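Local coordinates for structural polyprotein, VP2 (Israeli acute paralysis virus, PDB 5CDD) that probably serves as a structural subunit of the viral capsid, forming part of the shell that encloses the genome of this honeybee virus, at residues W49-P52 with S53-K57. Sequence-based numbering, arbitrary orientation.
Sequences WTLP and STVLK
Thr54 closes the turn back onto Thr50 with two hydrogen bonds to a single acceptor. Its backbone N lies 3.1 Å from Thr50 O and in the plane of that carbonyl, while its hydroxyl OG1 reaches the same Thr50 O at 2.7 Å from above the plane. Threonine suits this place because its two branches do different work: OG1, beside its own backbone N (chi1 -67°), joins the polar grip, and CG2 goes to the indole, meeting Trp49 CD1 obliquely at 3.9 Å.

A second set of bonds holds the short, weakly bonded helix at about 53-57. Pro52 O accepts the N-H of Leu56 N at 3.0 Å, with an angle of 154°, and a weaker, more bent bond from Val55 N. Proline has no N-H to give and here contributes its carbonyl as acceptor; the peptide bond before it is cis, which probably helps the sharp change of direction. The short strand and helix segments stand at 90°.

Apolar contacts add to this. Leu51 CD2 lies 3.9 Å from Thr54 CB, and the buried, branched side chains of Leu51 and Val55 suit a place against strand 179-186, where they touch Met183 and Leu185, respectively. On the polar side, Ser53 OG is hydrogen-bonded to Asp153.

This is a tight strand-to-helix turn, leading from strand 47-51, an edge strand of its sheet within this chain, into a short helix packed on the other sheet, within the jelly-roll beta-sandwich characteristic of picornavirus-like capsid proteins.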
# COMPACT_ATOMS: atom_id res chain seq x y z
N TRP C 49 -21.51 -19.74 -59.34
CA TRP C 49 -22.64 -20.33 -58.63
C TRP C 49 -23.02 -19.48 -57.43
O TRP C 49 -22.16 -19.07 -56.65
CB TRP C 49 -22.27 -21.74 -58.17
CG TRP C 49 -21.90 -22.66 -59.28
CD1 TRP C 49 -22.76 -23.40 -60.05
CD2 TRP C 49 -20.59 -22.92 -59.77
NE1 TRP C 49 -22.05 -24.11 -60.99
CE2 TRP C 49 -20.71 -23.84 -60.84
CE3 TRP C 49 -19.31 -22.48 -59.42
CZ2 TRP C 49 -19.61 -24.32 -61.56
CZ3 TRP C 49 -18.21 -22.95 -60.13
CH2 TRP C 49 -18.37 -23.86 -61.19
N THR C 50 -24.32 -19.22 -57.28
CA THR C 50 -24.81 -18.45 -56.15
C THR C 50 -25.25 -19.46 -55.10
O THR C 50 -26.24 -20.17 -55.26
CB THR C 50 -25.99 -17.54 -56.53
OG1 THR C 50 -26.49 -16.89 -55.35
CG2 THR C 50 -27.09 -18.35 -57.20
N LEU C 51 -24.48 -19.53 -54.02
CA LEU C 51 -24.77 -20.45 -52.93
C LEU C 51 -25.49 -19.78 -51.77
O LEU C 51 -25.39 -18.57 -51.59
CB LEU C 51 -23.46 -21.08 -52.45
CG LEU C 51 -22.72 -21.83 -53.55
CD1 LEU C 51 -21.30 -22.13 -53.12
CD2 LEU C 51 -23.46 -23.12 -53.85
N PRO C 52 -26.20 -20.57 -50.95
CA PRO C 52 -26.34 -22.03 -51.06
C PRO C 52 -27.52 -22.52 -51.90
O PRO C 52 -27.71 -23.72 -52.04
CB PRO C 52 -26.48 -22.45 -49.61
CG PRO C 52 -27.37 -21.36 -49.06
CD PRO C 52 -26.72 -20.10 -49.65
N SER C 53 -28.30 -21.59 -52.45
CA SER C 53 -29.46 -21.98 -53.25
C SER C 53 -29.13 -22.93 -54.40
O SER C 53 -29.92 -23.82 -54.71
CB SER C 53 -30.16 -20.74 -53.81
OG SER C 53 -29.35 -20.07 -54.76
N THR C 54 -27.97 -22.76 -55.02
CA THR C 54 -27.58 -23.62 -56.13
C THR C 54 -27.54 -25.09 -55.75
O THR C 54 -28.00 -25.95 -56.52
CB THR C 54 -26.19 -23.23 -56.68
OG1 THR C 54 -26.25 -21.93 -57.28
CG2 THR C 54 -25.72 -24.23 -57.71
N VAL C 55 -26.99 -25.39 -54.58
CA VAL C 55 -26.90 -26.77 -54.13
C VAL C 55 -28.23 -27.25 -53.54
O VAL C 55 -28.56 -28.43 -53.60
CB VAL C 55 -25.77 -26.94 -53.09
CG1 VAL C 55 -26.06 -26.11 -51.87
CG2 VAL C 55 -25.61 -28.41 -52.71
N LEU C 56 -29.00 -26.32 -52.97
CA LEU C 56 -30.28 -26.71 -52.41
C LEU C 56 -31.25 -27.06 -53.54
O LEU C 56 -32.32 -27.62 -53.29
CB LEU C 56 -30.88 -25.58 -51.55
CG LEU C 56 -30.21 -25.17 -50.23
CD1 LEU C 56 -30.99 -24.00 -49.64
CD2 LEU C 56 -30.18 -26.33 -49.25
N LYS C 57 -30.89 -26.74 -54.78
CA LYS C 57 -31.76 -27.06 -55.92
C LYS C 57 -31.42 -28.38 -56.61
O LYS C 57 -32.26 -28.94 -57.32
CB LYS C 57 -31.78 -25.92 -56.95
CG LYS C 57 -32.82 -24.83 -56.66
CD LYS C 57 -33.38 -24.14 -57.92
CE LYS C 57 -32.45 -23.07 -58.47
NZ LYS C 57 -32.39 -21.85 -57.61